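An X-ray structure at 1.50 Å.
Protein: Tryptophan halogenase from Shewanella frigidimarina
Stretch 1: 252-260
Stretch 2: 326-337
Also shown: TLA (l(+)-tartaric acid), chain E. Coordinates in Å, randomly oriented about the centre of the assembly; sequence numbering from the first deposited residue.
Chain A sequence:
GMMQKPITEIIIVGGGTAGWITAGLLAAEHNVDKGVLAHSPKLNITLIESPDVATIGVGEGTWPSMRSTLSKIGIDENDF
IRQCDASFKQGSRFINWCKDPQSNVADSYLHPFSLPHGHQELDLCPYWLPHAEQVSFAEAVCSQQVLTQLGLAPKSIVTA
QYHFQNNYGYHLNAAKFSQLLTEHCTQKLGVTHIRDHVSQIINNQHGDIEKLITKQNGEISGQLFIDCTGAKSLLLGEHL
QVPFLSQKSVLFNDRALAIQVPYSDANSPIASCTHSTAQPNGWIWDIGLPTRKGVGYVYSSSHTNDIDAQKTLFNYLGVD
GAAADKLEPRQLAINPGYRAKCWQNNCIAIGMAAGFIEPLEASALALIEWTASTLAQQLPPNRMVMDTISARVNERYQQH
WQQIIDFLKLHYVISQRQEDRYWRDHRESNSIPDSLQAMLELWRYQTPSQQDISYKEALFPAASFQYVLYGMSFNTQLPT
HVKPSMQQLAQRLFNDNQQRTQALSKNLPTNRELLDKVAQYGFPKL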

# COMPACT_ATOMS: atom_id res chain seq x y z
N PHE A 252 11.79 7.68 -12.15
CA PHE A 252 11.63 8.93 -12.93
C PHE A 252 10.54 9.86 -12.41
O PHE A 252 10.75 11.07 -12.41
CB PHE A 252 11.36 8.69 -14.42
CG PHE A 252 12.33 7.79 -15.13
CD1 PHE A 252 13.62 7.55 -14.66
CD2 PHE A 252 11.95 7.22 -16.34
CE1 PHE A 252 14.46 6.70 -15.38
CE2 PHE A 252 12.78 6.43 -17.03
CZ PHE A 252 14.03 6.16 -16.57
N ASN A 253 9.41 9.30 -12.03
CA ASN A 253 8.24 10.12 -11.68
C ASN A 253 8.50 10.95 -10.46
O ASN A 253 8.85 10.43 -9.41
CB ASN A 253 7.02 9.24 -11.49
CG ASN A 253 6.78 8.41 -12.69
OD1 ASN A 253 6.71 8.95 -13.83
ND2 ASN A 253 6.58 7.14 -12.48
N ASP A 254 8.20 12.24 -10.57
CA ASP A 254 8.41 13.18 -9.48
C ASP A 254 7.29 14.23 -9.42
O ASP A 254 7.45 15.27 -8.77
CB ASP A 254 9.79 13.86 -9.58
CG ASP A 254 9.99 14.65 -10.88
OD1 ASP A 254 9.06 14.71 -11.72
OD2 ASP A 254 11.11 15.19 -11.04
N ARG A 255 6.17 13.92 -10.05
CA ARG A 255 4.98 14.79 -10.04
C ARG A 255 3.73 13.97 -9.91
O ARG A 255 3.69 12.84 -10.37
CB ARG A 255 4.88 15.58 -11.33
CG ARG A 255 6.02 16.53 -11.59
CD ARG A 255 5.99 17.73 -10.72
NE ARG A 255 7.00 18.72 -11.08
CZ ARG A 255 8.25 18.74 -10.63
NH1 ARG A 255 8.70 17.81 -9.81
NH2 ARG A 255 9.08 19.73 -10.99
N ALA A 256 2.68 14.58 -9.36
CA ALA A 256 1.35 14.01 -9.43
C ALA A 256 0.37 15.16 -9.56
O ALA A 256 0.51 16.21 -8.93
CB ALA A 256 1.04 13.20 -8.20
N LEU A 257 -0.60 14.93 -10.41
CA LEU A 257 -1.66 15.89 -10.60
C LEU A 257 -2.97 15.15 -10.29
O LEU A 257 -3.38 14.27 -11.05
CB LEU A 257 -1.62 16.42 -12.01
CG LEU A 257 -2.65 17.50 -12.30
CD1 LEU A 257 -2.33 18.80 -11.52
CD2 LEU A 257 -2.70 17.74 -13.82
N ALA A 258 -3.63 15.58 -9.20
CA ALA A 258 -4.72 14.81 -8.59
C ALA A 258 -6.04 15.59 -8.53
O ALA A 258 -6.04 16.81 -8.40
CB ALA A 258 -4.33 14.40 -7.21
N ILE A 259 -7.15 14.86 -8.60
CA ILE A 259 -8.47 15.50 -8.63
C ILE A 259 -9.55 14.50 -8.23
O ILE A 259 -9.44 13.30 -8.49
CB ILE A 259 -8.74 16.08 -10.04
CG1 ILE A 259 -9.93 17.04 -10.01
CG2 ILE A 259 -8.94 15.01 -11.07
CD1 ILE A 259 -10.08 17.85 -11.28
N GLN A 260 -10.60 14.98 -7.58
CA GLN A 260 -11.74 14.11 -7.37
C GLN A 260 -12.72 14.27 -8.54
O GLN A 260 -12.78 15.32 -9.18
CB GLN A 260 -12.39 14.31 -6.01
CG GLN A 260 -12.72 15.69 -5.61
CD GLN A 260 -13.65 15.71 -4.41
OE1 GLN A 260 -14.87 15.75 -4.56
NE2 GLN A 260 -13.07 15.68 -3.21
O1 TLA E . 10.58 20.41 -7.80
O11 TLA E . 11.52 19.65 -9.69
C1 TLA E . 11.48 19.76 -8.45
C2 TLA E . 12.53 19.03 -7.69
O2 TLA E . 13.61 18.55 -8.54
C3 TLA E . 11.86 17.83 -7.05
O3 TLA E . 11.20 17.01 -8.01
C4 TLA E . 12.91 17.08 -6.32
O4 TLA E . 13.30 15.98 -6.78
O41 TLA E . 13.35 17.63 -5.27
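Stretch 2, residues 326-337: KLEPRQLAINPG

What holds stretch 2 against stretch 1? Five backbone hydrogen bonds do, in the pattern of an antiparallel sheet. Ala258 and Arg330 form a closed pair, with Ala258 N giving to Arg330 O at 2.9 Å and Arg330 N giving to Ala258 O at 2.9 Å. Two residues along, Ala256 and Leu332 repeat it: Ala256 N to Leu332 O is 3.0 Å, and Leu332 N to Ala256 O is 2.9 Å. The ladder ends with Ile334 N donating to Asp254 O at 3.0 Å, just beyond the strand 330-333. All five are nearly straight, with angles at the hydrogen of 156° to 166°.

How do the two backbones run? Both are extended through the strands 255-260 and 330-333, and their N-to-C directions differ by 154°, so the strands are antiparallel with the usual twist of neighbouring strands; their axes approach to 4.8 Å. The register pairs Arg255 with Ala333 and Leu257 with Gln331 as non-hydrogen-bonded partners, each with CA atoms 4.6 Å apart. In the hydrogen-bonded pairs that alternate with them the spacing widens to 5.2 Å, from Ala256 CA to Leu332 CA and from Ala258 CA to Arg330 CA. At the narrow pairs CA-H groups also face carbonyl oxygens, as where Arg255 CA lies 3.3 Å from Leu332 O.

What does Arg255 do beside this ladder? With chi1 and chi2 both m, its side chain folds back so that NH1 donates to Asp254 O at 3.0 Å, the same oxygen that receives Ile334 N. Ala333 CB covers one face of the guanidinium, 3.4 Å from NH1. At the edge lies a tartaric acid, probably from the crystallisation liquor: Arg255 NH2 reaches its O11 at 2.8 Å and NH1 its O3 at 3.2 Å. That hydroxyl O3 donates in turn to Ile334 O at 2.9 Å, so the ligand ties the two stretches together.

Where does apolar packing take over? It gathers toward the start of stretch 2. Leu257, on the same sheet face as Arg255, Gln331 and Ala333, sets its CD1 3.7 Å from Pro329 CB and 4.1 Å from Gln331 CB. Beyond it Ile259 extends with both chi angles t, bringing CD1 to 3.9 Å from Leu327 CB and 4.2 Å from Pro329 CD, so Pro329 meets both aliphatic side chains. At the far end of the contact, Pro336 CG rests 3.4 Å from Asn253 O. Together the stretches bury 668 Å², both sides summed.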

# COMPACT_ATOMS: atom_id res chain seq x y z
N LYS A 326 -13.13 24.76 -15.44
CA LYS A 326 -13.66 24.83 -14.07
C LYS A 326 -13.01 23.81 -13.12
O LYS A 326 -13.17 23.90 -11.90
CB LYS A 326 -15.18 24.62 -14.06
N LEU A 327 -12.27 22.85 -13.68
CA LEU A 327 -11.61 21.82 -12.86
C LEU A 327 -10.39 22.41 -12.14
O LEU A 327 -9.71 23.27 -12.69
CB LEU A 327 -11.19 20.65 -13.75
CG LEU A 327 -12.30 19.84 -14.42
CD1 LEU A 327 -11.66 18.78 -15.31
CD2 LEU A 327 -13.22 19.21 -13.36
N GLU A 328 -10.11 21.95 -10.92
CA GLU A 328 -9.00 22.44 -10.11
C GLU A 328 -8.15 21.26 -9.65
O GLU A 328 -8.16 20.88 -8.48
CB GLU A 328 -9.51 23.20 -8.88
N PRO A 329 -7.41 20.65 -10.59
CA PRO A 329 -6.49 19.60 -10.15
C PRO A 329 -5.35 20.19 -9.29
O PRO A 329 -5.02 21.38 -9.43
CB PRO A 329 -6.00 19.01 -11.47
CG PRO A 329 -6.13 20.13 -12.46
CD PRO A 329 -7.35 20.88 -12.05
N ARG A 330 -4.79 19.39 -8.39
CA ARG A 330 -3.76 19.83 -7.44
C ARG A 330 -2.44 19.18 -7.79
O ARG A 330 -2.40 17.95 -7.97
CB ARG A 330 -4.11 19.42 -6.02
N GLN A 331 -1.37 19.98 -7.87
CA GLN A 331 -0.03 19.46 -8.27
C GLN A 331 0.87 19.28 -7.08
O GLN A 331 0.99 20.16 -6.23
CB GLN A 331 0.69 20.36 -9.29
CG GLN A 331 1.84 19.64 -10.03
CD GLN A 331 2.51 20.51 -11.06
OE1 GLN A 331 1.88 20.88 -12.05
NE2 GLN A 331 3.81 20.84 -10.85
N LEU A 332 1.53 18.11 -7.03
CA LEU A 332 2.53 17.80 -5.99
C LEU A 332 3.81 17.42 -6.67
O LEU A 332 3.79 16.78 -7.72
CB LEU A 332 2.10 16.64 -5.09
N ALA A 333 4.92 17.87 -6.09
CA ALA A 333 6.26 17.52 -6.58
C ALA A 333 7.01 16.84 -5.47
O ALA A 333 6.93 17.27 -4.32
CB ALA A 333 6.99 18.79 -7.01
N ILE A 334 7.73 15.77 -5.79
CA ILE A 334 8.49 15.02 -4.79
C ILE A 334 9.88 14.63 -5.31
O ILE A 334 10.18 14.72 -6.53
CB ILE A 334 7.77 13.71 -4.37
CG1 ILE A 334 7.64 12.78 -5.56
CG2 ILE A 334 6.37 14.03 -3.86
CD1 ILE A 334 7.22 11.34 -5.17
N ASN A 335 10.72 14.21 -4.37
CA ASN A 335 11.90 13.42 -4.69
C ASN A 335 11.56 12.00 -4.13
O ASN A 335 11.60 11.80 -2.90
CB ASN A 335 13.12 14.00 -4.02
CG ASN A 335 14.40 13.23 -4.34
OD1 ASN A 335 14.43 12.30 -5.21
ND2 ASN A 335 15.51 13.63 -3.64
N PRO A 336 11.14 11.04 -5.00
CA PRO A 336 10.80 9.68 -4.58
C PRO A 336 12.04 9.01 -3.99
O PRO A 336 13.13 9.11 -4.54
CB PRO A 336 10.42 8.98 -5.89
CG PRO A 336 11.12 9.71 -6.92
CD PRO A 336 11.11 11.15 -6.47
N GLY A 337 11.86 8.33 -2.86
CA GLY A 337 12.98 7.64 -2.21
C GLY A 337 12.69 7.37 -0.77
O GLY A 337 11.55 7.48 -0.34